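Lectin (Pleurotus ostreatus, PDB 6T0Q) probably binds galactose and N-acetylgalactosamine through two calcium-dependent carbohydrate-binding modules of beta-sandwich type. Local coordinates at residues A[36-40]-A[150-154]; A[46-52]-A[117-123]; A[210-216]-A[278-284]. All coordinates share one frame; numbering follows the deposited sequence.

Interaction 1 of 3, residues A[36-40]-A[150-154]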
ATOM      1  N   ILE A  36     -21.201  -8.905 -36.496  1.00 17.94           N
ATOM      2  CA  ILE A  36     -22.345  -9.771 -36.237  1.00 19.58           C
ATOM      3  C   ILE A  36     -23.577  -8.943 -35.914  1.00 22.54           C
ATOM      4  O   ILE A  36     -23.496  -7.818 -35.402  1.00 18.63           O
ATOM      5  CB  ILE A  36     -22.087 -10.792 -35.111  1.00 18.39           C
ATOM      6  CG1 ILE A  36     -21.770 -10.086 -33.788  1.00 18.37           C
ATOM      7  CG2 ILE A  36     -20.994 -11.773 -35.527  1.00 19.65           C
ATOM      8  CD1 ILE A  36     -21.536 -11.069 -32.622  1.00 20.74           C
ATOM      9  N   TRP A  37     -24.728  -9.519 -36.240  1.00 19.50           N
ATOM     10  CA  TRP A  37     -26.021  -9.012 -35.808  1.00 18.13           C
ATOM     11  C   TRP A  37     -26.928 -10.232 -35.661  1.00 22.13           C
ATOM     12  O   TRP A  37     -26.444 -11.356 -35.480  1.00 20.37           O
ATOM     13  CB  TRP A  37     -26.520  -7.930 -36.791  1.00 14.78           C
ATOM     14  CG  TRP A  37     -27.633  -7.098 -36.233  1.00 18.58           C
ATOM     15  CD1 TRP A  37     -28.946  -7.118 -36.616  1.00 21.24           C
ATOM     16  CD2 TRP A  37     -27.542  -6.145 -35.160  1.00 15.62           C
ATOM     17  NE1 TRP A  37     -29.671  -6.228 -35.860  1.00 18.71           N
ATOM     18  CE2 TRP A  37     -28.834  -5.619 -34.960  1.00 19.36           C
ATOM     19  CE3 TRP A  37     -26.488  -5.679 -34.358  1.00 17.95           C
ATOM     20  CZ2 TRP A  37     -29.108  -4.646 -33.988  1.00 18.06           C
ATOM     21  CZ3 TRP A  37     -26.759  -4.705 -33.392  1.00 19.22           C
ATOM     22  CH2 TRP A  37     -28.063  -4.202 -33.218  1.00 21.69           C
ATOM     23  N   THR A  38     -28.244 -10.022 -35.749  1.00 21.86           N
ATOM     24  CA  THR A  38     -29.212 -11.081 -35.477  1.00 20.65           C
ATOM     25  C   THR A  38     -29.603 -11.882 -36.709  1.00 24.02           C
ATOM     26  O   THR A  38     -30.050 -13.024 -36.573  1.00 24.02           O
ATOM     27  CB  THR A  38     -30.498 -10.497 -34.885  1.00 25.60           C
ATOM     28  OG1 THR A  38     -31.060  -9.555 -35.805  1.00 43.69           O
ATOM     29  CG2 THR A  38     -30.230  -9.826 -33.532  1.00 22.44           C
ATOM     30  N   GLY A  39     -29.511 -11.305 -37.899  1.00 20.61           N
ATOM     31  CA  GLY A  39     -30.073 -11.966 -39.057  1.00 21.77           C
ATOM     32  C   GLY A  39     -31.554 -11.733 -39.243  1.00 26.25           C
ATOM     33  O   GLY A  39     -32.164 -12.378 -40.105  1.00 21.53           O
ATOM     34  N   GLU A  40     -32.154 -10.824 -38.465  1.00 22.47           N
ATOM     35  CA  GLU A  40     -33.542 -10.442 -38.710  1.00 28.30           C
ATOM     36  C   GLU A  40     -33.746 -10.001 -40.154  1.00 29.13           C
ATOM     37  O   GLU A  40     -34.797 -10.264 -40.747  1.00 26.14           O
ATOM     38  CB  GLU A  40     -33.961  -9.352 -37.724  1.00 25.15           C
ATOM     39  CG  GLU A  40     -34.244  -9.948 -36.332  1.00 25.71           C
ATOM     40  CD  GLU A  40     -34.257  -8.903 -35.237  1.00 28.43           C
ATOM     41  OE1 GLU A  40     -33.166  -8.427 -34.846  1.00 23.91           O
ATOM     42  OE2 GLU A  40     -35.360  -8.549 -34.772  1.00 28.28           O
ATOM     43  N   LYS A 150     -23.831 -15.957 -29.179  1.00 18.37           N
ATOM     44  CA  LYS A 150     -25.277 -16.095 -29.072  1.00 24.25           C
ATOM     45  C   LYS A 150     -25.942 -14.722 -29.088  1.00 27.16           C
ATOM     46  O   LYS A 150     -25.364 -13.728 -28.644  1.00 22.82           O
ATOM     47  CB  LYS A 150     -25.663 -16.846 -27.790  1.00 22.26           C
ATOM     48  CG  LYS A 150     -25.243 -18.329 -27.774  1.00 25.35           C
ATOM     49  CD  LYS A 150     -25.645 -19.028 -29.070  1.00 29.43           C
ATOM     50  CE  LYS A 150     -25.618 -20.565 -28.931  1.00 37.51           C
ATOM     51  NZ  LYS A 150     -26.646 -21.091 -27.973  1.00 33.55           N
ATOM     52  N   THR A 151     -27.171 -14.677 -29.601  1.00 23.56           N
ATOM     53  CA  THR A 151     -27.937 -13.441 -29.643  1.00 21.48           C
ATOM     54  C   THR A 151     -29.410 -13.762 -29.412  1.00 26.87           C
ATOM     55  O   THR A 151     -29.785 -14.916 -29.174  1.00 27.99           O
ATOM     56  CB  THR A 151     -27.727 -12.706 -30.978  1.00 23.21           C
ATOM     57  OG1 THR A 151     -28.331 -11.408 -30.916  1.00 23.54           O
ATOM     58  CG2 THR A 151     -28.350 -13.476 -32.125  1.00 23.03           C
ATOM     59  N   LEU A 152     -30.249 -12.726 -29.474  1.00 24.87           N
ATOM     60  CA  LEU A 152     -31.699 -12.893 -29.474  1.00 30.77           C
ATOM     61  C   LEU A 152     -32.310 -11.917 -30.464  1.00 30.73           C
ATOM     62  O   LEU A 152     -31.785 -10.823 -30.673  1.00 26.75           O
ATOM     63  CB  LEU A 152     -32.329 -12.636 -28.095  1.00 29.06           C
ATOM     64  CG  LEU A 152     -32.085 -13.575 -26.917  1.00 31.15           C
ATOM     65  CD1 LEU A 152     -32.763 -12.986 -25.691  1.00 30.06           C
ATOM     66  CD2 LEU A 152     -32.617 -14.966 -27.201  1.00 31.12           C
ATOM     67  N   ARG A 153     -33.432 -12.309 -31.060  1.00 26.95           N
ATOM     68  CA  ARG A 153     -34.202 -11.394 -31.902  1.00 27.71           C
ATOM     69  C   ARG A 153     -35.165 -10.564 -31.066  1.00 29.83           C
ATOM     70  O   ARG A 153     -36.361 -10.512 -31.343  1.00 32.99           O
ATOM     71  CB  ARG A 153     -34.959 -12.168 -32.975  1.00 28.85           C
ATOM     72  CG  ARG A 153     -34.090 -12.967 -33.913  1.00 29.70           C
ATOM     73  CD  ARG A 153     -34.921 -13.545 -35.053  1.00 30.69           C
ATOM     74  NE  ARG A 153     -34.094 -14.231 -36.033  1.00 34.42           N
ATOM     75  CZ  ARG A 153     -34.335 -14.229 -37.340  1.00 37.55           C
ATOM     76  NH1 ARG A 153     -35.378 -13.570 -37.825  1.00 37.31           N
ATOM     77  NH2 ARG A 153     -33.531 -14.886 -38.160  1.00 36.81           N
ATOM     78  N   ALA A 154     -34.644  -9.909 -30.035  1.00 27.39           N
ATOM     79  CA  ALA A 154     -35.457  -9.174 -29.077  1.00 28.08           C
ATOM     80  C   ALA A 154     -34.521  -8.301 -28.257  1.00 31.10           C
ATOM     81  O   ALA A 154     -33.301  -8.488 -28.275  1.00 30.84           O
ATOM     82  CB  ALA A 154     -36.265 -10.127 -28.183  1.00 34.89           C
TER
HETATM   83  O   HOH W   1     -34.500 -13.808 -40.805  1.00 43.12           O

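Interaction 2 of 3, residues A[46-52]-A[117-123]. With CA (calcium ion), chain F.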
ATOM      1  N   GLY A  46     -27.696  -5.540 -44.720  1.00 19.28           N
ATOM      2  CA  GLY A  46     -28.925  -4.990 -45.248  1.00 20.31           C
ATOM      3  C   GLY A  46     -29.622  -4.061 -44.272  1.00 21.88           C
ATOM      4  O   GLY A  46     -29.135  -3.757 -43.183  1.00 20.02           O
ATOM      5  N   SER A  47     -30.797  -3.600 -44.703  1.00 18.31           N
ATOM      6  CA  SER A  47     -31.646  -2.714 -43.915  1.00 22.19           C
ATOM      7  C   SER A  47     -32.129  -3.389 -42.632  1.00 25.38           C
ATOM      8  O   SER A  47     -32.695  -4.487 -42.670  1.00 24.54           O
ATOM      9  CB  SER A  47     -32.845  -2.306 -44.785  1.00 27.23           C
ATOM     10  OG  SER A  47     -33.868  -1.716 -44.018  1.00 35.76           O
ATOM     11  N   ASN A  48     -31.929  -2.722 -41.491  1.00 18.93           N
ATOM     12  CA  ASN A  48     -32.387  -3.231 -40.204  1.00 22.35           C
ATOM     13  C   ASN A  48     -33.226  -2.191 -39.473  1.00 26.11           C
ATOM     14  O   ASN A  48     -33.076  -0.983 -39.673  1.00 21.35           O
ATOM     15  CB  ASN A  48     -31.210  -3.659 -39.315  1.00 21.97           C
ATOM     16  CG  ASN A  48     -30.674  -5.022 -39.701  1.00 27.05           C
ATOM     17  OD1 ASN A  48     -31.126  -6.040 -39.187  1.00 21.15           O
ATOM     18  ND2 ASN A  48     -29.742  -5.049 -40.642  1.00 20.58           N
ATOM     19  N   ILE A  49     -34.089  -2.679 -38.583  1.00 23.60           N
ATOM     20  CA  ILE A  49     -34.964  -1.794 -37.819  1.00 28.36           C
ATOM     21  C   ILE A  49     -34.202  -1.186 -36.646  1.00 29.14           C
ATOM     22  O   ILE A  49     -33.202  -1.723 -36.165  1.00 24.23           O
ATOM     23  CB  ILE A  49     -36.215  -2.543 -37.324  1.00 28.55           C
ATOM     24  CG1 ILE A  49     -35.802  -3.664 -36.357  1.00 27.12           C
ATOM     25  CG2 ILE A  49     -37.040  -3.068 -38.507  1.00 29.76           C
ATOM     26  CD1 ILE A  49     -36.967  -4.285 -35.575  1.00 34.52           C
ATOM     27  N   ILE A  50     -34.708  -0.047 -36.164  1.00 23.82           N
ATOM     28  CA  ILE A  50     -34.212   0.518 -34.916  1.00 24.37           C
ATOM     29  C   ILE A  50     -34.456  -0.483 -33.801  1.00 27.37           C
ATOM     30  O   ILE A  50     -35.580  -0.966 -33.616  1.00 26.09           O
ATOM     31  CB  ILE A  50     -34.891   1.868 -34.633  1.00 27.92           C
ATOM     32  CG1 ILE A  50     -34.459   2.905 -35.678  1.00 23.32           C
ATOM     33  CG2 ILE A  50     -34.561   2.352 -33.231  1.00 29.79           C
ATOM     34  CD1 ILE A  50     -35.229   4.244 -35.578  1.00 32.47           C
ATOM     35  N   SER A  51     -33.404  -0.814 -33.057  1.00 24.17           N
ATOM     36  CA  SER A  51     -33.484  -1.919 -32.112  1.00 25.45           C
ATOM     37  C   SER A  51     -32.190  -2.005 -31.316  1.00 26.44           C
ATOM     38  O   SER A  51     -31.137  -1.525 -31.748  1.00 25.29           O
ATOM     39  CB  SER A  51     -33.740  -3.247 -32.832  1.00 25.40           C
ATOM     40  OG  SER A  51     -32.804  -3.436 -33.880  1.00 25.95           O
ATOM     41  N   THR A  52     -32.292  -2.641 -30.150  1.00 27.55           N
ATOM     42  CA  THR A  52     -31.155  -3.017 -29.323  1.00 25.65           C
ATOM     43  C   THR A  52     -31.140  -4.536 -29.206  1.00 24.82           C
ATOM     44  O   THR A  52     -32.192  -5.160 -29.028  1.00 23.97           O
ATOM     45  CB  THR A  52     -31.249  -2.360 -27.937  1.00 32.41           C
ATOM     46  OG1 THR A  52     -31.335  -0.937 -28.101  1.00 28.28           O
ATOM     47  CG2 THR A  52     -30.028  -2.699 -27.082  1.00 29.68           C
ATOM     48  N   GLN A 117     -26.679  -1.557 -30.643  1.00 20.06           N
ATOM     49  CA  GLN A 117     -27.841  -0.704 -30.848  1.00 22.53           C
ATOM     50  C   GLN A 117     -27.822  -0.132 -32.256  1.00 21.39           C
ATOM     51  O   GLN A 117     -26.849   0.515 -32.659  1.00 23.34           O
ATOM     52  CB  GLN A 117     -27.884   0.422 -29.809  1.00 24.40           C
ATOM     53  CG  GLN A 117     -29.156   1.236 -29.865  1.00 32.85           C
ATOM     54  CD  GLN A 117     -29.267   2.260 -28.736  1.00 38.39           C
ATOM     55  OE1 GLN A 117     -28.267   2.661 -28.128  1.00 31.25           O
ATOM     56  NE2 GLN A 117     -30.496   2.687 -28.455  1.00 34.97           N
ATOM     57  N   ASN A 118     -28.900  -0.376 -32.998  1.00 20.98           N
ATOM     58  CA  ASN A 118     -29.124   0.280 -34.281  1.00 23.52           C
ATOM     59  C   ASN A 118     -30.019   1.487 -34.043  1.00 26.96           C
ATOM     60  O   ASN A 118     -31.150   1.338 -33.566  1.00 22.93           O
ATOM     61  CB  ASN A 118     -29.778  -0.669 -35.283  1.00 19.65           C
ATOM     62  CG  ASN A 118     -29.941  -0.031 -36.660  1.00 27.29           C
ATOM     63  OD1 ASN A 118     -29.228   0.911 -37.001  1.00 27.01           O
ATOM     64  ND2 ASN A 118     -30.891  -0.531 -37.446  1.00 24.57           N
ATOM     65  N   LEU A 119     -29.515   2.676 -34.374  1.00 23.83           N
ATOM     66  CA  LEU A 119     -30.225   3.915 -34.094  1.00 25.75           C
ATOM     67  C   LEU A 119     -30.996   4.458 -35.288  1.00 25.61           C
ATOM     68  O   LEU A 119     -31.836   5.344 -35.108  1.00 24.54           O
ATOM     69  CB  LEU A 119     -29.239   4.997 -33.618  1.00 24.13           C
ATOM     70  CG  LEU A 119     -28.569   4.688 -32.279  1.00 26.84           C
ATOM     71  CD1 LEU A 119     -27.486   5.718 -31.962  1.00 35.07           C
ATOM     72  CD2 LEU A 119     -29.626   4.661 -31.187  1.00 31.81           C
ATOM     73  N   VAL A 120     -30.737   3.963 -36.493  1.00 24.57           N
ATOM     74  CA  VAL A 120     -31.233   4.587 -37.712  1.00 24.33           C
ATOM     75  C   VAL A 120     -32.052   3.557 -38.472  1.00 25.38           C
ATOM     76  O   VAL A 120     -31.553   2.467 -38.782  1.00 23.90           O
ATOM     77  CB  VAL A 120     -30.081   5.129 -38.571  1.00 21.73           C
ATOM     78  CG1 VAL A 120     -30.612   5.689 -39.883  1.00 23.95           C
ATOM     79  CG2 VAL A 120     -29.304   6.213 -37.789  1.00 25.92           C
ATOM     80  N   ALA A 121     -33.306   3.899 -38.772  1.00 24.33           N
ATOM     81  CA  ALA A 121     -34.186   2.966 -39.467  1.00 26.11           C
ATOM     82  C   ALA A 121     -33.666   2.686 -40.872  1.00 24.22           C
ATOM     83  O   ALA A 121     -33.046   3.539 -41.510  1.00 23.87           O
ATOM     84  CB  ALA A 121     -35.613   3.522 -39.535  1.00 31.48           C
ATOM     85  N   ASN A 122     -33.912   1.464 -41.346  1.00 23.32           N
ATOM     86  CA  ASN A 122     -33.550   1.023 -42.691  1.00 23.34           C
ATOM     87  C   ASN A 122     -32.047   1.054 -42.934  1.00 16.33           C
ATOM     88  O   ASN A 122     -31.619   1.145 -44.084  1.00 19.55           O
ATOM     89  CB  ASN A 122     -34.249   1.856 -43.780  1.00 22.56           C
ATOM     90  CG  ASN A 122     -35.755   1.902 -43.606  1.00 30.69           C
ATOM     91  OD1 ASN A 122     -36.393   0.878 -43.374  1.00 28.25           O
ATOM     92  ND2 ASN A 122     -36.328   3.100 -43.705  1.00 29.14           N
ATOM     93  N   SER A 123     -31.229   0.965 -41.890  1.00 20.47           N
ATOM     94  CA  SER A 123     -29.785   1.080 -42.032  1.00 22.38           C
ATOM     95  C   SER A 123     -29.120  -0.216 -41.582  1.00 20.17           C
ATOM     96  O   SER A 123     -29.738  -1.027 -40.885  1.00 19.93           O
ATOM     97  CB  SER A 123     -29.244   2.263 -41.209  1.00 19.39           C
ATOM     98  OG  SER A 123     -29.190   1.945 -39.824  1.00 21.66           O
TER
HETATM   99 CA    CA F 403     -27.213   1.638 -38.256  1.00 28.90          CA
HETATM  100  O   HOH W   2     -26.725   4.255 -38.857  1.00 28.47           O

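Interaction 3 of 3, residues A[210-216]-A[278-284]. With CA (calcium ion), chain G; NAG (2-acetamido-2-deoxy-beta-D-glucopyranose), chain B.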
ATOM      1  N   ALA A 210      13.644  25.669 -21.934  1.00 34.01           N
ATOM      2  CA  ALA A 210      14.825  24.823 -22.016  1.00 35.69           C
ATOM      3  C   ALA A 210      15.191  24.367 -20.617  1.00 33.35           C
ATOM      4  O   ALA A 210      14.833  25.003 -19.623  1.00 31.65           O
ATOM      5  CB  ALA A 210      16.006  25.549 -22.681  1.00 39.53           C
ATOM      6  N   ALA A 211      15.895  23.249 -20.546  1.00 30.99           N
ATOM      7  CA  ALA A 211      16.383  22.709 -19.289  1.00 28.80           C
ATOM      8  C   ALA A 211      17.869  22.438 -19.424  1.00 27.59           C
ATOM      9  O   ALA A 211      18.378  22.289 -20.540  1.00 28.76           O
ATOM     10  CB  ALA A 211      15.649  21.413 -18.910  1.00 25.34           C
ATOM     11  N   PRO A 212      18.595  22.359 -18.307  1.00 30.57           N
ATOM     12  CA  PRO A 212      20.014  21.986 -18.376  1.00 35.05           C
ATOM     13  C   PRO A 212      20.198  20.600 -18.978  1.00 34.51           C
ATOM     14  O   PRO A 212      19.291  19.763 -18.975  1.00 29.79           O
ATOM     15  CB  PRO A 212      20.464  22.013 -16.907  1.00 36.33           C
ATOM     16  CG  PRO A 212      19.471  22.880 -16.216  1.00 39.44           C
ATOM     17  CD  PRO A 212      18.171  22.657 -16.928  1.00 35.78           C
ATOM     18  N   VAL A 213      21.401  20.366 -19.506  1.00 29.37           N
ATOM     19  CA  VAL A 213      21.787  19.029 -19.941  1.00 33.95           C
ATOM     20  C   VAL A 213      21.884  18.124 -18.722  1.00 33.49           C
ATOM     21  O   VAL A 213      22.410  18.525 -17.677  1.00 32.81           O
ATOM     22  CB  VAL A 213      23.127  19.077 -20.697  1.00 37.00           C
ATOM     23  CG1 VAL A 213      23.602  17.661 -21.053  1.00 33.72           C
ATOM     24  CG2 VAL A 213      23.014  19.959 -21.939  1.00 35.42           C
ATOM     25  N   GLY A 214      21.370  16.900 -18.837  1.00 26.61           N
ATOM     26  CA  GLY A 214      21.529  15.945 -17.752  1.00 24.10           C
ATOM     27  C   GLY A 214      20.328  15.039 -17.567  1.00 30.08           C
ATOM     28  O   GLY A 214      19.328  15.160 -18.288  1.00 27.12           O
ATOM     29  N   SER A 215      20.418  14.137 -16.589  1.00 23.50           N
ATOM     30  CA  SER A 215      19.386  13.146 -16.319  1.00 26.47           C
ATOM     31  C   SER A 215      18.588  13.526 -15.076  1.00 32.35           C
ATOM     32  O   SER A 215      19.129  14.083 -14.116  1.00 28.03           O
ATOM     33  CB  SER A 215      20.001  11.757 -16.138  1.00 26.83           C
ATOM     34  OG  SER A 215      20.593  11.312 -17.347  1.00 29.12           O
ATOM     35  N   ARG A 216      17.293  13.214 -15.108  1.00 25.36           N
ATOM     36  CA  ARG A 216      16.361  13.539 -14.039  1.00 24.08           C
ATOM     37  C   ARG A 216      15.490  12.322 -13.770  1.00 26.11           C
ATOM     38  O   ARG A 216      15.146  11.585 -14.696  1.00 25.73           O
ATOM     39  CB  ARG A 216      15.458  14.728 -14.418  1.00 19.38           C
ATOM     40  CG  ARG A 216      16.208  15.979 -14.887  1.00 27.63           C
ATOM     41  CD  ARG A 216      17.040  16.555 -13.746  1.00 29.57           C
ATOM     42  NE  ARG A 216      17.720  17.791 -14.122  1.00 31.54           N
ATOM     43  CZ  ARG A 216      19.028  17.896 -14.339  1.00 38.46           C
ATOM     44  NH1 ARG A 216      19.818  16.838 -14.210  1.00 36.08           N
ATOM     45  NH2 ARG A 216      19.547  19.071 -14.669  1.00 40.91           N
ATOM     46  N   ASN A 278      13.907   7.441 -15.482  1.00 20.94           N
ATOM     47  CA  ASN A 278      15.115   8.242 -15.639  1.00 22.34           C
ATOM     48  C   ASN A 278      15.070   8.831 -17.048  1.00 22.87           C
ATOM     49  O   ASN A 278      15.228   8.109 -18.035  1.00 23.93           O
ATOM     50  CB  ASN A 278      16.362   7.390 -15.396  1.00 26.08           C
ATOM     51  CG  ASN A 278      17.652   8.069 -15.860  1.00 29.86           C
ATOM     52  OD1 ASN A 278      17.679   9.254 -16.164  1.00 28.01           O
ATOM     53  ND2 ASN A 278      18.734   7.301 -15.904  1.00 32.06           N
ATOM     54  N   ALA A 279      14.834  10.135 -17.146  1.00 23.83           N
ATOM     55  CA  ALA A 279      14.759  10.810 -18.435  1.00 25.99           C
ATOM     56  C   ALA A 279      15.943  11.754 -18.567  1.00 25.74           C
ATOM     57  O   ALA A 279      16.353  12.383 -17.588  1.00 26.18           O
ATOM     58  CB  ALA A 279      13.440  11.576 -18.591  1.00 21.85           C
ATOM     59  N   THR A 280      16.496  11.850 -19.774  1.00 25.89           N
ATOM     60  CA  THR A 280      17.737  12.582 -20.002  1.00 23.89           C
ATOM     61  C   THR A 280      17.552  13.637 -21.080  1.00 24.49           C
ATOM     62  O   THR A 280      16.950  13.376 -22.127  1.00 24.86           O
ATOM     63  CB  THR A 280      18.870  11.630 -20.399  1.00 27.54           C
ATOM     64  OG1 THR A 280      19.083  10.687 -19.341  1.00 29.04           O
ATOM     65  CG2 THR A 280      20.175  12.404 -20.664  1.00 26.56           C
ATOM     66  N   ASN A 281      18.069  14.830 -20.810  1.00 24.44           N
ATOM     67  CA  ASN A 281      18.064  15.922 -21.768  1.00 25.37           C
ATOM     68  C   ASN A 281      19.462  16.083 -22.350  1.00 31.17           C
ATOM     69  O   ASN A 281      20.422  16.321 -21.610  1.00 30.39           O
ATOM     70  CB  ASN A 281      17.626  17.233 -21.123  1.00 22.76           C
ATOM     71  CG  ASN A 281      17.594  18.377 -22.124  1.00 25.83           C
ATOM     72  OD1 ASN A 281      17.378  18.157 -23.320  1.00 27.65           O
ATOM     73  ND2 ASN A 281      17.818  19.599 -21.646  1.00 27.74           N
ATOM     74  N   GLY A 282      19.568  15.965 -23.673  1.00 29.97           N
ATOM     75  CA  GLY A 282      20.816  16.251 -24.349  1.00 31.05           C
ATOM     76  C   GLY A 282      21.083  17.720 -24.583  1.00 36.72           C
ATOM     77  O   GLY A 282      22.177  18.071 -25.036  1.00 35.07           O
ATOM     78  N   GLY A 283      20.118  18.575 -24.276  1.00 35.26           N
ATOM     79  CA  GLY A 283      20.249  20.008 -24.473  1.00 34.64           C
ATOM     80  C   GLY A 283      18.983  20.559 -25.098  1.00 33.65           C
ATOM     81  O   GLY A 283      18.337  19.912 -25.922  1.00 28.53           O
ATOM     82  N   GLY A 284      18.621  21.773 -24.690  1.00 36.57           N
ATOM     83  CA  GLY A 284      17.457  22.443 -25.220  1.00 33.22           C
ATOM     84  C   GLY A 284      16.188  22.098 -24.462  1.00 29.72           C
ATOM     85  O   GLY A 284      16.217  21.810 -23.259  1.00 30.78           O
TER
HETATM   86 CA    CA G 404      16.227  18.035 -25.621  1.00 31.38          CA
HETATM   87  C1  NAG B   1      19.997   7.804 -16.367  1.00 38.73           C
HETATM   88  C2  NAG B   1      21.180   7.152 -15.673  1.00 44.83           C
HETATM   89  C3  NAG B   1      22.473   7.610 -16.322  1.00 53.29           C
HETATM   90  C4  NAG B   1      22.470   7.241 -17.798  1.00 52.15           C
HETATM   91  C5  NAG B   1      21.219   7.763 -18.510  1.00 45.13           C
HETATM   92  C6  NAG B   1      21.026   7.102 -19.857  1.00 41.55           C
HETATM   93  C7  NAG B   1      21.044   6.472 -13.326  1.00 46.15           C
HETATM   94  C8  NAG B   1      21.097   6.916 -11.895  1.00 43.54           C
HETATM   95  N2  NAG B   1      21.196   7.430 -14.245  1.00 39.74           N
HETATM   96  O3  NAG B   1      23.566   6.976 -15.667  1.00 56.53           O
HETATM   97  O4  NAG B   1      23.643   7.865 -18.149  1.00 60.33           O
HETATM   98  O5  NAG B   1      20.020   7.477 -17.768  1.00 39.38           O
HETATM   99  O6  NAG B   1      21.064   8.047 -20.914  1.00 55.49           O
HETATM  100  O7  NAG B   1      20.864   5.295 -13.637  1.00 46.86           O
HETATM  101  O   HOH W   3      19.872  23.167 -22.412  1.00 37.88           O

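Interaction 1 of 3, residues A[36-40]-A[150-154]
The loop that leaves strand 34-37 lies against the chain running out of edge strand 150-151, and an ST turn shapes the near side of the contact. Thr38 both packs across the contact and closes the turn. The methyl Thr38 CG2 points across, 3.4 Å from Leu152 O and close to Thr151 OG1, with the two threonine side chains crossing at about a right angle. The hydroxyl turns back onto its own segment, standing between the backbone N and the carbonyl carbon (chi1 59°). There Thr38 OG1 accepts from Glu40 N at 3.1 Å. Thr38 OG1 also donates to Glu40 OE1 at 2.6 Å, through the anti lone pair of that carboxylate oxygen. Threonine suits this place because the hydroxyl can close the ST turn while the methyl packs against the other segment.

Glu40 and Arg153 slide past each other in opposite directions, Glu40 CG to Arg153 CG at 3.9 Å, with their charged ends apart. The extended arginine chain brings its guanidinium over Gly39 and Glu40, so that Glu40 CA lies 3.7 Å above one face. A water at the guanidinium edge, in its plane, accepts from Arg153 NH2 and donates to Gly39 O.

Strand 51-60 lies beside both segments: its Arg53 pairs with the Glu40 carboxylate, its Pro54 O holds the Thr151 hydroxyl, and Phe55 meets the ring of Trp37, while strand 34-37 itself pairs with strand 174-178.

Interaction 2 of 3, residues A[46-52]-A[117-123]
Backbone hydrogen bonds join Ser51 to Asn118 in both directions, Asn118 N reaching Ser51 O at 2.8 Å and Ser51 N reaching Asn118 O at 3.2 Å. This is an antiparallel hydrogen-bonded pair, and Thr52 with Gln117 follows it as a non-hydrogen-bonded one. Going back from Ser51 toward Asn48, the register shifts by two: Asn48 N donates to Ser123 O at 2.8 Å, and the return bond from Ser123 N is weak. Asn122 and Ser123 both face Asn48, a G1 beta bulge. Asn122 takes the positive phi of the bulge at 62°, a conformation that asparagine tolerates better than most residues.

The polar side chains centre on Asn118. Its CG is anti to the backbone N (chi1 -176°), which carries the amide across toward Ile49 and leaves its oxygen for the calcium ion. Asn118 ND2 donates to Ile49 O at 2.9 Å, approaching well above the carbonyl plane, while Ser51 OG reaches the same oxygen from the opposite face. At the other end of the amide, Asn118 OD1 binds calcium at 2.5 Å. Asparagine fits because one flat group offers a donor to the neighbouring loop and an acceptor to the metal.

A type II turn from Val120 to Ser123 brings the second ligand round, Ser123 OG, also 2.5 Å from the calcium ion; this hydroxyl donates to Val120 O, leaving its oxygen turned to the metal. Asp77, Asp78 and Pro124 O complete the protein ligands, and a water also coordinates.

The apolar contact is made at the surface by Ile50 and Ala121: Ile50 lays CG1 and CD1 along the turn backbone, Ile50 CD1 ending 4.0 Å from Ala121 CB. Separately, on the face bearing Thr52 and Gln117, the hydroxyl oxygen Thr52 OG1 makes a van der Waals contact with the methylene Gln117 CG.

Interaction 3 of 3, residues A[210-216]-A[278-284]
Strands 214-216 and 278-281 run antiparallel at 153°, their axes 4.6 Å apart at closest approach. Gly214 pairs with Asn281 and Arg216 with Ala279 through two backbone hydrogen bonds each, among them Asn281 N to Gly214 O at 2.8 Å; between them Ser215 and Thr280 form the non-hydrogen-bonded pair. Glycine suits position 214 chiefly because at phi 144° a CB would press on Val213 O; it would also run into Arg216 NH1.

At the end of the strand Asn281 leads into the calcium-binding loop. Extended away from its own N (chi1 -179°), the amide of Asn281 reaches between metal and loop. Asn281 OD1 binds the calcium ion at 2.6 Å and accepts from Gly283 N, an Asx turn that brings Gly283 O to the same ion at 2.8 Å. Asn281 ND2 donates to Pro212 O at 3.1 Å from above the carbonyl plane, and also to Gly284 O, which Ala211 N reaches from the opposite face. Asp239, Asp240 and Pro285 supply the remaining protein ligands; in a complex of this protein Gly283 binds N-acetyl-D-galactosamine.

On the face of Ser215 and Thr280 the two hydroxyls share a short hydrogen bond, Ser215 OG to Thr280 OG1 2.6 Å. Nearby, Asn278 ND2 is covalently joined to C1 of an N-acetylglucosamine (1.4 Å), an N-glycan whose asparagine begins the Asn-Ala-Thr sequon completed by Thr280. Asn278 OD1 turns back toward Ser215 CB, 3.4 Å away.

In the fold
Interactions 1 and 2 lie close together, their centres 12 Å apart, and interaction 2 is nested along the chain within the loop that interaction 1 closes. They share the sheet in which strand 51-60 lies between strands 109-118 and 150-151, and Trp37 of interaction 1 packs on Asn48 and Ser51 of interaction 2, beside the first calcium site. Interaction 3 follows later in sequence, about 56 Å from interaction 2 between centres, on the opposite side of the chain's centre. There strands 214-222 and 273-281 are neighbours in another antiparallel sheet beside the second calcium site. The lectin thus carries two similarly built calcium-binding ends, consistent with tandem carbohydrate-binding modules.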